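PDB 2APL: DUF1896 domain-containing protein from Porphyromonas gingivalis, which is of unknown function and belongs to the DUF1896 family, folding as a single, predominantly helical chain. Local coordinates for residues Phe72-Phe86 and Tyr127-Val139. Numbering follows the deposited sequence.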
loop_
_atom_site.group_PDB
_atom_site.type_symbol
_atom_site.label_atom_id
_atom_site.label_comp_id
_atom_site.label_asym_id
_atom_site.label_seq_id
_atom_site.Cartn_x
_atom_site.Cartn_y
_atom_site.Cartn_z
ATOM N N PHE A 72 4.645 -1.245 -2.737
ATOM C CA PHE A 72 5.114 -1.481 -1.376
ATOM C C PHE A 72 4.231 -0.748 -0.359
ATOM O O PHE A 72 3.957 0.466 -0.489
ATOM C CB PHE A 72 6.619 -1.163 -1.150
ATOM C CG PHE A 72 7.097 -1.521 0.256
ATOM C CD1 PHE A 72 7.578 -2.810 0.533
ATOM C CD2 PHE A 72 6.950 -0.616 1.289
ATOM C CE1 PHE A 72 7.952 -3.164 1.837
ATOM C CE2 PHE A 72 7.291 -0.946 2.597
ATOM C CZ PHE A 72 7.827 -2.214 2.877
ATOM N N SER A 73 3.776 -1.517 0.624
ATOM C CA SER A 73 2.827 -1.023 1.598
ATOM C C SER A 73 3.445 -1.162 2.990
ATOM O O SER A 73 3.665 -2.297 3.486
ATOM C CB SER A 73 1.519 -1.804 1.503
ATOM O OG SER A 73 0.665 -1.490 2.599
ATOM N N ARG A 74 3.693 -0.021 3.624
ATOM C CA ARG A 74 4.079 -0.016 5.074
ATOM C C ARG A 74 3.030 -0.685 5.952
ATOM O O ARG A 74 3.382 -1.474 6.804
ATOM C CB ARG A 74 4.390 1.394 5.560
ATOM C CG ARG A 74 5.592 1.996 4.771
ATOM C CD ARG A 74 5.907 3.424 5.205
ATOM N NE ARG A 74 4.726 4.268 4.994
ATOM C CZ ARG A 74 4.511 5.448 5.585
ATOM N NH1 ARG A 74 5.424 5.986 6.429
ATOM N NH2 ARG A 74 3.379 6.091 5.337
ATOM N N TYR A 75 1.750 -0.365 5.714
ATOM C CA TYR A 75 0.649 -1.000 6.436
ATOM C C TYR A 75 0.703 -2.515 6.358
ATOM O O TYR A 75 0.719 -3.171 7.406
ATOM C CB TYR A 75 -0.692 -0.471 5.980
ATOM C CG TYR A 75 -1.873 -1.268 6.508
ATOM C CD1 TYR A 75 -2.414 -0.988 7.769
ATOM C CD2 TYR A 75 -2.421 -2.336 5.765
ATOM C CE1 TYR A 75 -3.486 -1.757 8.293
ATOM C CE2 TYR A 75 -3.515 -3.092 6.261
ATOM C CZ TYR A 75 -4.037 -2.777 7.503
ATOM O OH TYR A 75 -5.079 -3.490 8.004
ATOM N N ASP A 76 0.767 -3.061 5.140
ATOM C CA ASP A 76 0.871 -4.507 4.937
ATOM C C ASP A 76 2.106 -5.111 5.627
ATOM O O ASP A 76 2.047 -6.228 6.154
ATOM C CB ASP A 76 0.918 -4.853 3.424
ATOM C CG ASP A 76 -0.460 -4.726 2.716
ATOM O OD1 ASP A 76 -1.492 -4.453 3.382
ATOM O OD2 ASP A 76 -0.500 -4.897 1.457
ATOM N N THR A 77 3.236 -4.400 5.578
ATOM C CA THR A 77 4.486 -4.882 6.167
ATOM C C THR A 77 4.344 -5.019 7.724
ATOM O O THR A 77 4.747 -6.041 8.329
ATOM C CB THR A 77 5.662 -3.936 5.814
ATOM O OG1 THR A 77 5.841 -3.932 4.412
ATOM C CG2 THR A 77 7.009 -4.424 6.450
ATOM N N LEU A 78 3.720 -4.014 8.342
ATOM C CA LEU A 78 3.487 -4.051 9.805
ATOM C C LEU A 78 2.536 -5.186 10.175
ATOM O O LEU A 78 2.788 -5.914 11.141
ATOM C CB LEU A 78 2.924 -2.703 10.285
ATOM C CG LEU A 78 3.957 -1.579 10.233
ATOM C CD1 LEU A 78 3.247 -0.243 10.379
ATOM C CD2 LEU A 78 5.026 -1.743 11.330
ATOM N N VAL A 79 1.471 -5.346 9.387
ATOM C CA VAL A 79 0.476 -6.416 9.637
ATOM C C VAL A 79 1.160 -7.781 9.592
ATOM O O VAL A 79 0.960 -8.612 10.455
ATOM C CB VAL A 79 -0.721 -6.333 8.634
ATOM C CG1 VAL A 79 -1.515 -7.598 8.623
ATOM C CG2 VAL A 79 -1.622 -5.161 8.985
ATOM N N SER A 80 1.985 -7.991 8.570
ATOM C CA SER A 80 2.728 -9.244 8.397
ATOM C C SER A 80 3.746 -9.508 9.531
ATOM O O SER A 80 3.822 -10.623 10.079
ATOM C CB SER A 80 3.426 -9.242 7.021
ATOM O OG SER A 80 4.306 -10.354 6.891
ATOM N N VAL A 81 4.520 -8.492 9.882
ATOM C CA VAL A 81 5.429 -8.602 11.015
ATOM C C VAL A 81 4.662 -9.032 12.247
ATOM O O VAL A 81 5.077 -9.975 12.937
ATOM C CB VAL A 81 6.248 -7.331 11.292
ATOM C CG1 VAL A 81 6.941 -7.403 12.706
ATOM C CG2 VAL A 81 7.281 -7.171 10.255
ATOM N N LEU A 82 3.563 -8.340 12.531
ATOM C CA LEU A 82 2.702 -8.654 13.710
ATOM C C LEU A 82 2.075 -10.038 13.688
ATOM O O LEU A 82 2.033 -10.714 14.749
ATOM C CB LEU A 82 1.629 -7.560 13.957
ATOM C CG LEU A 82 2.118 -6.118 14.315
ATOM C CD1 LEU A 82 0.967 -5.147 14.047
ATOM C CD2 LEU A 82 2.627 -6.013 15.761
ATOM N N GLU A 83 1.628 -10.488 12.505
ATOM C CA GLU A 83 1.091 -11.839 12.343
ATOM C C GLU A 83 2.161 -12.919 12.403
ATOM O O GLU A 83 1.933 -13.988 12.982
ATOM C CB GLU A 83 0.320 -11.969 11.027
ATOM C CG GLU A 83 -0.823 -10.975 10.873
ATOM C CD GLU A 83 -1.657 -11.199 9.646
ATOM O OE1 GLU A 83 -2.882 -10.988 9.762
ATOM O OE2 GLU A 83 -1.111 -11.599 8.590
ATOM N N ARG A 84 3.330 -12.673 11.811
ATOM C CA ARG A 84 4.359 -13.722 11.735
ATOM C C ARG A 84 5.181 -13.857 13.002
ATOM O O ARG A 84 5.602 -14.961 13.364
ATOM C CB ARG A 84 5.295 -13.488 10.552
ATOM C CG ARG A 84 4.736 -13.869 9.168
ATOM C CD ARG A 84 5.739 -13.407 8.128
ATOM N NE ARG A 84 5.580 -14.043 6.825
ATOM C CZ ARG A 84 6.204 -13.649 5.713
ATOM N NH1 ARG A 84 7.046 -12.605 5.745
ATOM N NH2 ARG A 84 5.986 -14.296 4.564
ATOM N N GLU A 85 5.391 -12.732 13.677
ATOM C CA GLU A 85 6.363 -12.658 14.741
ATOM C C GLU A 85 5.735 -12.456 16.120
ATOM O O GLU A 85 6.376 -12.709 17.128
ATOM C CB GLU A 85 7.397 -11.540 14.446
ATOM C CG GLU A 85 8.009 -11.572 13.024
ATOM C CD GLU A 85 8.707 -12.889 12.674
ATOM O OE1 GLU A 85 9.331 -13.483 13.559
ATOM O OE2 GLU A 85 8.627 -13.341 11.510
ATOM N N PHE A 86 4.507 -11.973 16.174
ATOM C CA PHE A 86 3.904 -11.615 17.466
ATOM C C PHE A 86 2.529 -12.279 17.662
ATOM O O PHE A 86 1.681 -11.798 18.416
ATOM C CB PHE A 86 3.826 -10.086 17.601
ATOM C CG PHE A 86 5.185 -9.422 17.602
ATOM C CD1 PHE A 86 5.945 -9.387 18.769
ATOM C CD2 PHE A 86 5.713 -8.873 16.420
ATOM C CE1 PHE A 86 7.187 -8.851 18.776
ATOM C CE2 PHE A 86 6.994 -8.322 16.422
ATOM C CZ PHE A 86 7.712 -8.286 17.603
ATOM N N TYR A 127 14.899 -5.654 1.983
ATOM C CA TYR A 127 13.654 -6.057 2.654
ATOM C C TYR A 127 13.876 -6.800 3.981
ATOM O O TYR A 127 13.246 -6.497 4.977
ATOM C CB TYR A 127 12.700 -6.874 1.747
ATOM C CG TYR A 127 11.356 -7.108 2.432
ATOM C CD1 TYR A 127 10.480 -6.028 2.678
ATOM C CD2 TYR A 127 10.972 -8.378 2.879
ATOM C CE1 TYR A 127 9.254 -6.210 3.339
ATOM C CE2 TYR A 127 9.737 -8.568 3.554
ATOM C CZ TYR A 127 8.895 -7.477 3.771
ATOM O OH TYR A 127 7.687 -7.623 4.416
ATOM N N GLU A 128 14.766 -7.788 3.980
ATOM C CA GLU A 128 14.967 -8.606 5.163
ATOM C C GLU A 128 15.485 -7.729 6.302
ATOM O O GLU A 128 15.087 -7.906 7.450
ATOM C CB GLU A 128 15.903 -9.805 4.891
ATOM C CG GLU A 128 16.207 -10.122 3.409
ATOM C CD GLU A 128 14.973 -10.273 2.457
ATOM O OE1 GLU A 128 13.918 -10.838 2.860
ATOM O OE2 GLU A 128 15.075 -9.837 1.280
ATOM N N HIS A 129 16.336 -6.756 5.964
ATOM C CA HIS A 129 16.835 -5.783 6.918
ATOM C C HIS A 129 15.726 -4.952 7.563
ATOM O O HIS A 129 15.685 -4.793 8.794
ATOM C CB HIS A 129 17.876 -4.863 6.284
ATOM C CG HIS A 129 19.145 -5.554 5.895
ATOM N ND1 HIS A 129 19.583 -5.617 4.590
ATOM C CD2 HIS A 129 20.089 -6.187 6.640
ATOM C CE1 HIS A 129 20.731 -6.277 4.539
ATOM N NE2 HIS A 129 21.060 -6.636 5.771
ATOM N N LEU A 130 14.864 -4.390 6.720
ATOM C CA LEU A 130 13.681 -3.693 7.186
ATOM C C LEU A 130 12.849 -4.565 8.147
ATOM O O LEU A 130 12.557 -4.155 9.263
ATOM C CB LEU A 130 12.812 -3.224 5.979
ATOM C CG LEU A 130 11.506 -2.562 6.398
ATOM C CD1 LEU A 130 11.745 -1.322 7.297
ATOM C CD2 LEU A 130 10.673 -2.229 5.158
ATOM N N TYR A 131 12.488 -5.765 7.702
ATOM C CA TYR A 131 11.622 -6.658 8.469
ATOM C C TYR A 131 12.170 -7.004 9.866
ATOM O O TYR A 131 11.408 -7.038 10.865
ATOM C CB TYR A 131 11.406 -7.931 7.669
ATOM C CG TYR A 131 10.428 -8.923 8.250
ATOM C CD1 TYR A 131 9.117 -8.989 7.783
ATOM C CD2 TYR A 131 10.828 -9.826 9.231
ATOM C CE1 TYR A 131 8.208 -9.925 8.303
ATOM C CE2 TYR A 131 9.950 -10.736 9.763
ATOM C CZ TYR A 131 8.650 -10.801 9.291
ATOM O OH TYR A 131 7.784 -11.730 9.825
ATOM N N THR A 132 13.476 -7.300 9.907
ATOM C CA THR A 132 14.155 -7.607 11.138
ATOM C C THR A 132 14.173 -6.356 11.994
ATOM O O THR A 132 13.957 -6.421 13.215
ATOM C CB THR A 132 15.590 -8.078 10.835
ATOM O OG1 THR A 132 15.506 -9.282 10.060
ATOM C CG2 THR A 132 16.409 -8.301 12.108
ATOM N N GLU A 133 14.383 -5.198 11.357
ATOM C CA GLU A 133 14.521 -3.988 12.162
ATOM C C GLU A 133 13.156 -3.658 12.788
ATOM O O GLU A 133 13.081 -3.265 13.961
ATOM C CB GLU A 133 15.100 -2.850 11.322
ATOM C CG GLU A 133 15.502 -1.660 12.077
ATOM C CD GLU A 133 16.388 -0.698 11.281
ATOM O OE1 GLU A 133 16.602 -0.870 10.041
ATOM O OE2 GLU A 133 16.907 0.239 11.934
ATOM N N LEU A 134 12.085 -3.780 11.998
ATOM C CA LEU A 134 10.712 -3.566 12.516
ATOM C C LEU A 134 10.330 -4.526 13.664
ATOM O O LEU A 134 9.731 -4.107 14.673
ATOM C CB LEU A 134 9.683 -3.678 11.374
ATOM C CG LEU A 134 9.682 -2.536 10.339
ATOM C CD1 LEU A 134 8.801 -3.006 9.101
ATOM C CD2 LEU A 134 9.230 -1.160 10.909
ATOM N N THR A 135 10.690 -5.803 13.514
ATOM C CA THR A 135 10.472 -6.815 14.549
ATOM C C THR A 135 11.160 -6.383 15.867
ATOM O O THR A 135 10.515 -6.350 16.936
ATOM C CB THR A 135 10.949 -8.212 14.054
ATOM O OG1 THR A 135 10.282 -8.546 12.806
ATOM C CG2 THR A 135 10.696 -9.300 15.110
ATOM N N GLY A 136 12.436 -5.985 15.764
ATOM C CA GLY A 136 13.202 -5.514 16.901
ATOM C C GLY A 136 12.643 -4.295 17.603
ATOM O O GLY A 136 12.662 -4.203 18.846
ATOM N N THR A 137 12.145 -3.359 16.814
ATOM C CA THR A 137 11.472 -2.185 17.322
ATOM C C THR A 137 10.199 -2.534 18.117
ATOM O O THR A 137 9.971 -2.016 19.220
ATOM C CB THR A 137 11.133 -1.214 16.151
ATOM O OG1 THR A 137 12.379 -0.804 15.515
ATOM C CG2 THR A 137 10.353 0.012 16.646
ATOM N N ILE A 138 9.358 -3.371 17.547
ATOM C CA ILE A 138 8.159 -3.819 18.266
ATOM C C ILE A 138 8.484 -4.585 19.550
ATOM O O ILE A 138 7.858 -4.350 20.603
ATOM C CB ILE A 138 7.190 -4.599 17.316
ATOM C CG1 ILE A 138 6.705 -3.619 16.227
ATOM C CG2 ILE A 138 5.951 -5.194 18.076
ATOM C CD1 ILE A 138 6.086 -4.372 14.943
ATOM N N VAL A 139 9.485 -5.461 19.499
ATOM C CA VAL A 139 9.987 -6.073 20.751
ATOM C C VAL A 139 10.325 -4.987 21.789
ATOM O O VAL A 139 9.987 -5.120 22.957
ATOM C CB VAL A 139 11.207 -7.013 20.496
ATOM C CG1 VAL A 139 11.869 -7.433 21.810
ATOM C CG2 VAL A 139 10.750 -8.242 19.717
#
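Tyr131 lays one face of its ring over the CG2 methyl of Val81, a CH-pi contact with the methyl carbon 3.8 Å from the ring centroid and displaced toward the CD1-CE1 side. The tyrosine reaches this place because its CG is anti to the backbone N (chi1 -175°), which carries the ring across to helix 74-85, where it fills the hole bounded by Ser80, Val81, Arg84 and Glu85. At the far end of the ring, Tyr131 OH donates a very short hydrogen bond of 2.5 Å to Glu85 OE2, which lies near the plane of the ring. A bend at chi2 (-57°) folds the glutamate back toward the hydroxyl, while Arg84 CB and CD lie against Tyr131 OH.

The fit is reciprocal, for Val81 is itself a knob among Tyr131, Leu134, Thr135 and Ile138: knobs-into-holes packing between helix 74-85 and helix 126-143 of this all-helical fold. The axes of segments 74-85 and 127-139 come within 10.1 Å and cross at -65°, with Val81 and Thr135 the nearest pair of CA atoms. Thr135 OG1 lies 3.5 Å from Val81 CG1 and donates to Tyr131 O within its own helix, which satisfies the hydroxyl beside the methyl.

Past the C-terminal end of helix 74-85, Phe86 receives Ile138 CG2 over one ring face, 3.7 Å from the centroid, with Val139 CG2 at the ring edge. The CD1 end of Ile138 branches off toward helix 74-85 and touches both Val81 CG1 and Leu82 CD2. Toward the opposite end of helix 74-85, Thr77 CG2 presses tightly on Leu134 CD1 at 3.5 Å; Leu134 also touches Val111 and Phe112 of helix 106-112. Beyond it, Phe72 CE1 meets Tyr127 CE1 edge to edge at 3.6 Å, and Phe121 packs edge-to-face with the Phe72 ring.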